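Local coordinates for protein GH127 beta-L-arabinofuranoside (Geobacillus stearothermophilus, PDB 4QK0) that hydrolyses beta-L-arabinofuranosides as a family 127 glycoside hydrolase, probably releasing L-arabinofuranose from arabinose-containing sugars, at the interface of chains A and B. Numbering follows the deposited sequence. Chains: chain A/B, GH127 beta-L-arabinofuranoside.

Contact 1: the interface of chains A and B. Residues chain A 325, 538-540, 543, 644; chain B 612-613.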
# COMPACT_ATOMS: atom_id res chain seq x y z
N LEU A 325 -8.41 5.87 -5.69
CA LEU A 325 -8.05 5.13 -6.90
C LEU A 325 -6.55 5.14 -7.18
O LEU A 325 -6.08 5.71 -8.17
CB LEU A 325 -8.77 5.80 -8.07
CG LEU A 325 -10.29 5.61 -8.01
CD1 LEU A 325 -10.95 6.56 -8.97
CD2 LEU A 325 -10.71 4.18 -8.31
N LYS A 538 -7.85 14.49 -17.54
CA LYS A 538 -7.66 14.83 -16.15
C LYS A 538 -8.68 14.17 -15.25
O LYS A 538 -9.84 14.03 -15.62
CB LYS A 538 -7.79 16.33 -15.97
CG LYS A 538 -6.73 17.14 -16.69
CD LYS A 538 -5.31 16.98 -16.15
CE LYS A 538 -5.23 17.29 -14.64
NZ LYS A 538 -3.90 17.14 -14.02
N ALA A 539 -8.25 13.74 -14.07
CA ALA A 539 -9.16 13.17 -13.11
C ALA A 539 -9.70 14.23 -12.19
O ALA A 539 -9.06 15.25 -11.94
CB ALA A 539 -8.53 12.10 -12.30
N HIS A 540 -10.91 14.01 -11.70
CA HIS A 540 -11.56 14.94 -10.78
C HIS A 540 -10.52 15.24 -9.67
O HIS A 540 -9.76 14.33 -9.24
CB HIS A 540 -12.75 14.22 -10.19
CG HIS A 540 -13.63 15.08 -9.39
ND1 HIS A 540 -13.25 15.59 -8.17
CD2 HIS A 540 -14.91 15.49 -9.59
CE1 HIS A 540 -14.25 16.28 -7.65
NE2 HIS A 540 -15.27 16.22 -8.49
N VAL A 543 -9.68 12.93 -6.74
CA VAL A 543 -8.82 11.77 -6.97
C VAL A 543 -7.38 12.12 -6.70
O VAL A 543 -6.59 12.61 -7.52
CB VAL A 543 -8.94 11.20 -8.37
CG1 VAL A 543 -8.11 9.91 -8.44
CG2 VAL A 543 -10.38 10.84 -8.68
N TRP A 644 -0.97 7.29 -15.72
CA TRP A 644 -1.07 8.64 -15.31
C TRP A 644 0.34 9.22 -15.23
O TRP A 644 1.13 8.87 -14.36
CB TRP A 644 -1.80 8.73 -13.98
CG TRP A 644 -3.22 8.43 -14.14
CD1 TRP A 644 -3.85 7.24 -13.95
CD2 TRP A 644 -4.23 9.36 -14.52
NE1 TRP A 644 -5.16 7.36 -14.23
CE2 TRP A 644 -5.43 8.67 -14.56
CE3 TRP A 644 -4.22 10.72 -14.83
CZ2 TRP A 644 -6.64 9.27 -14.90
CZ3 TRP A 644 -5.41 11.33 -15.13
CH2 TRP A 644 -6.61 10.59 -15.20
N LEU B 612 -15.80 12.09 -13.67
CA LEU B 612 -14.62 11.59 -13.04
C LEU B 612 -13.40 11.84 -13.86
O LEU B 612 -12.35 12.17 -13.32
CB LEU B 612 -14.79 10.10 -12.70
CG LEU B 612 -13.72 9.38 -11.92
CD1 LEU B 612 -13.42 10.08 -10.61
CD2 LEU B 612 -14.11 7.93 -11.69
N TYR B 613 -13.53 11.72 -15.16
CA TYR B 613 -12.44 11.94 -16.10
C TYR B 613 -12.89 12.90 -17.19
O TYR B 613 -13.98 12.75 -17.68
CB TYR B 613 -12.03 10.59 -16.73
CG TYR B 613 -11.62 9.58 -15.69
CD1 TYR B 613 -10.53 9.85 -14.86
CD2 TYR B 613 -12.33 8.41 -15.48
CE1 TYR B 613 -10.16 8.97 -13.91
CE2 TYR B 613 -11.95 7.51 -14.50
CZ TYR B 613 -10.88 7.81 -13.70
OH TYR B 613 -10.44 6.94 -12.67
O HOH W 1 -7.78 6.08 -12.95

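Contact 2: the interface of chains A and B. Residues chain A 605, 608, 611-612; chain B 538-541.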
# COMPACT_ATOMS: atom_id res chain seq x y z
N GLU A 605 19.51 13.38 -13.55
CA GLU A 605 20.12 12.68 -12.41
C GLU A 605 21.65 12.90 -12.43
O GLU A 605 22.26 12.98 -11.37
CB GLU A 605 19.82 11.16 -12.39
CG GLU A 605 18.37 10.76 -12.64
CD GLU A 605 18.06 9.32 -12.21
OE1 GLU A 605 17.04 8.70 -12.69
OE2 GLU A 605 18.86 8.82 -11.39
N TRP A 608 22.70 15.27 -10.29
CA TRP A 608 22.62 14.86 -8.90
C TRP A 608 23.96 14.23 -8.53
O TRP A 608 24.75 13.85 -9.40
CB TRP A 608 21.41 13.93 -8.64
CG TRP A 608 20.58 14.32 -7.37
CD1 TRP A 608 20.79 13.91 -6.10
CD2 TRP A 608 19.44 15.18 -7.33
NE1 TRP A 608 19.85 14.46 -5.25
CE2 TRP A 608 19.01 15.24 -5.98
CE3 TRP A 608 18.74 15.89 -8.29
CZ2 TRP A 608 17.95 15.96 -5.58
CZ3 TRP A 608 17.64 16.61 -7.90
CH2 TRP A 608 17.26 16.65 -6.55
N GLU A 611 23.48 12.66 -3.26
CA GLU A 611 22.68 13.11 -2.12
C GLU A 611 21.24 12.55 -2.28
O GLU A 611 20.80 12.24 -3.40
CB GLU A 611 22.70 14.63 -2.02
CG GLU A 611 24.04 15.24 -1.64
CD GLU A 611 24.61 14.69 -0.32
OE1 GLU A 611 25.76 14.18 -0.32
OE2 GLU A 611 23.91 14.74 0.73
N LEU A 612 20.53 12.39 -1.18
CA LEU A 612 19.15 12.01 -1.21
C LEU A 612 18.20 13.22 -1.22
O LEU A 612 17.22 13.21 -1.96
CB LEU A 612 18.83 11.12 -0.05
CG LEU A 612 17.46 10.46 -0.01
CD1 LEU A 612 17.15 9.71 -1.33
CD2 LEU A 612 17.36 9.55 1.20
N LYS B 538 14.26 19.07 -2.63
CA LYS B 538 13.94 18.12 -3.63
C LYS B 538 14.59 16.78 -3.33
O LYS B 538 15.72 16.71 -2.86
CB LYS B 538 14.45 18.57 -5.01
CG LYS B 538 13.79 19.81 -5.52
CD LYS B 538 12.29 19.66 -5.90
CE LYS B 538 12.07 18.52 -6.91
NZ LYS B 538 10.65 18.28 -7.30
N ALA B 539 13.85 15.71 -3.61
CA ALA B 539 14.41 14.38 -3.42
C ALA B 539 15.08 13.89 -4.68
O ALA B 539 14.70 14.25 -5.79
CB ALA B 539 13.35 13.39 -3.01
N HIS B 540 16.08 13.03 -4.51
CA HIS B 540 16.74 12.42 -5.62
C HIS B 540 15.65 11.88 -6.61
O HIS B 540 14.64 11.33 -6.18
CB HIS B 540 17.59 11.28 -5.09
CG HIS B 540 18.53 10.70 -6.09
ND1 HIS B 540 18.11 9.99 -7.18
CD2 HIS B 540 19.88 10.67 -6.13
CE1 HIS B 540 19.16 9.54 -7.85
NE2 HIS B 540 20.25 9.97 -7.24
N PRO B 541 15.87 12.04 -7.90
CA PRO B 541 14.89 11.60 -8.89
C PRO B 541 14.51 10.14 -8.87
O PRO B 541 13.49 9.80 -9.39
CB PRO B 541 15.56 11.93 -10.23
CG PRO B 541 16.49 13.02 -9.92
CD PRO B 541 17.01 12.73 -8.54

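Contact 3: the interface of chains A and B. Residues chain A 541; chain B 572, 603-605, 608.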
# COMPACT_ATOMS: atom_id res chain seq x y z
N PRO A 541 -10.48 16.48 -9.17
CA PRO A 541 -9.45 16.86 -8.18
C PRO A 541 -9.51 16.12 -6.89
O PRO A 541 -8.56 16.10 -6.19
CB PRO A 541 -9.69 18.34 -7.97
CG PRO A 541 -10.28 18.79 -9.24
CD PRO A 541 -11.16 17.66 -9.72
N ASN B 572 -4.37 18.48 -3.73
CA ASN B 572 -4.79 19.50 -4.72
C ASN B 572 -4.29 20.88 -4.31
O ASN B 572 -5.06 21.87 -4.31
CB ASN B 572 -6.35 19.50 -4.82
CG ASN B 572 -6.91 20.50 -5.86
OD1 ASN B 572 -7.95 21.13 -5.63
ND2 ASN B 572 -6.21 20.66 -6.98
N VAL B 603 -6.53 23.47 -8.00
CA VAL B 603 -7.40 23.23 -9.14
C VAL B 603 -8.87 23.38 -8.72
O VAL B 603 -9.28 22.91 -7.66
CB VAL B 603 -7.16 21.83 -9.73
CG1 VAL B 603 -8.13 21.54 -10.85
CG2 VAL B 603 -5.71 21.76 -10.25
N ASP B 604 -9.63 24.07 -9.54
CA ASP B 604 -11.04 24.38 -9.27
C ASP B 604 -11.92 23.15 -9.60
O ASP B 604 -11.93 22.68 -10.73
CB ASP B 604 -11.45 25.56 -10.13
CG ASP B 604 -12.81 26.15 -9.79
OD1 ASP B 604 -13.65 25.51 -9.09
OD2 ASP B 604 -13.02 27.30 -10.25
N GLU B 605 -12.58 22.61 -8.59
CA GLU B 605 -13.52 21.46 -8.74
C GLU B 605 -14.60 21.59 -9.86
O GLU B 605 -15.01 20.60 -10.50
CB GLU B 605 -14.30 21.30 -7.42
CG GLU B 605 -14.55 19.82 -7.07
CD GLU B 605 -14.07 19.43 -5.68
OE1 GLU B 605 -12.85 19.61 -5.42
OE2 GLU B 605 -14.88 18.90 -4.86
N TRP B 608 -15.32 20.05 -13.63
CA TRP B 608 -15.63 18.62 -13.74
C TRP B 608 -17.15 18.41 -13.84
O TRP B 608 -17.57 17.64 -14.71
CB TRP B 608 -14.92 17.74 -12.64
CG TRP B 608 -13.56 17.34 -13.11
CD1 TRP B 608 -13.19 16.15 -13.67
CD2 TRP B 608 -12.42 18.20 -13.20
NE1 TRP B 608 -11.87 16.21 -14.06
CE2 TRP B 608 -11.38 17.46 -13.79
CE3 TRP B 608 -12.19 19.51 -12.83
CZ2 TRP B 608 -10.11 18.00 -13.98
CZ3 TRP B 608 -10.92 20.07 -13.04
CH2 TRP B 608 -9.88 19.32 -13.60

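Contact 1: the interface of chains A and B
B:Tyr613 turns the CD1-CE1 edge of its phenol ring to A:Trp644 and A:Ala539, which meet it from either side of the ring plane, at a junction between two GH127 chains in which C-terminal regions and the catalytic domain take part. The tyrosine and tryptophan side chains run obliquely to one another, and indole CZ2 of A:Trp644 lies 3.7 Å from CE1 of B:Tyr613. B:Leu612 CG lies over one face of the phenol, 3.6 Å above the plane and displaced toward the rim. A:Ala539 CB is 3.9 Å from CE1 of B:Tyr613. With CG anti to the carbonyl carbon (chi1 -58°), the tyrosine carries its hydroxyl to a water, which lies 2.8 Å from B:Tyr613 OH. That water is also 3.2 Å from the indole NE1 of A:Trp644, so the two rings are joined by a polar bridge as well as by packing. From the catalytic domain, A:Leu325 CD1 comes to 3.8 Å from B:Tyr613 OH. B:Leu612 crosses A:Val543 at about a right angle, its CD1 3.7 Å from A:Val543 CG2. A:Ala539 and B:Tyr613 form an antiparallel beta bridge, beside which A:His540 N donates to B:Leu612 O over 2.8 Å.

Contact 2: the interface of chains A and B
A:Trp608 lies flat against the backbone at B:His540 and B:Pro541, and this is the dense part of the contact, with 64 Å² of the tryptophan hidden. One indole face takes both residues. The B:His540 CA is 3.5 Å above the plane of the A:Trp608 ring, while B:Pro541 CD makes a CH-pi contact, 3.8 Å from the centroid of the six-membered ring. The imidazole meets the five-membered ring edge-to-face, the planes 55° apart, and B:His540 CD2 comes to 3.4 Å from A:Trp608 CD1. Chi1 of -169° places the imidazole, and chi2 of -68° turns CD2 toward A:Glu611 O, which lies in the imidazole plane, 3.3 Å from B:His540 CD2. On the rim of the indole, B:Lys538 O sits in the ring plane. The backbone N of B:His540 donates a hydrogen bond to A:Leu612 O. Packing is sparser around A:Glu605. Its extended chain runs antiparallel past B:Pro541, CG staying 3.9 Å from B:Pro541 CB. Its OE2 passes 3.6 Å from B:His540 CE1, the carboxylate nearly perpendicular to the ring and the charged atoms not in contact. The patch fastens the end of strand 534-539 of chain B to the 605-612 loop of chain A, and probably helps hold a dimer together.

Contact 3: the interface of chains A and B
The indole of B:Trp608 presents one face to A:Pro541, whose CD stands 3.7 Å above the ring plane, offset toward the rim. Measured to the centroid of the six-membered ring, A:Pro541 CD is 3.8 Å from B:Trp608, which makes this a CH-pi contact. The two side chains come from opposite directions. The pyrrolidine meets the indole with its CD, and its CG follows at 4.1 Å from CZ3 of B:Trp608. A second flat group, the carboxamide of B:Asn572, reaches a different carbon of the proline: its OD1 lies 4.0 Å from A:Pro541 CB, a loose van der Waals approach. Between these two groups B:Val603, at the end of strand 593-603, crosses the proline at about a right angle. Its CG1 is anti to the backbone N (chi1 176°), which directs this methyl at the proline, 3.8 Å from A:Pro541 CG. The main chain at B:Glu605 also lies near, CA 4.2 Å from A:Pro541 CG. CB thus lies near B:Asn572, CG near B:Val603 and B:Trp608, and CD over B:Trp608, and 89 Å² of the proline is hidden by chain B. The contacts seen here are van der Waals and CH-pi. The site seats A:Pro541, two residues beyond strand 534-539, in a recess formed by 3-10 helices 570-572 and 605-608 and strand 593-603 of chain B, and so probably contributes to dimer formation.

Contacts 1 and 3 are neighbours, the centres of their C-alpha atoms about 10 Å apart; contact 2 lies about 28 Å from contact 1 and 29 Å from contact 3. Contact 2 uses the strand 534-539 end of chain B with residues 605-612 of chain A; contacts 1 and 3 together use the corresponding segments with the chains exchanged, contact 1 adding A:Leu325 and A:Trp644, contact 3 adding B:Asn572 and B:Val603. The halves differ: 605-608 is a 3-10 helix in B but loop in A, with Trp608 chi1 -88° against -134°. The deposited pair is linked reciprocally; the structure alone does not prove a dimer in solution.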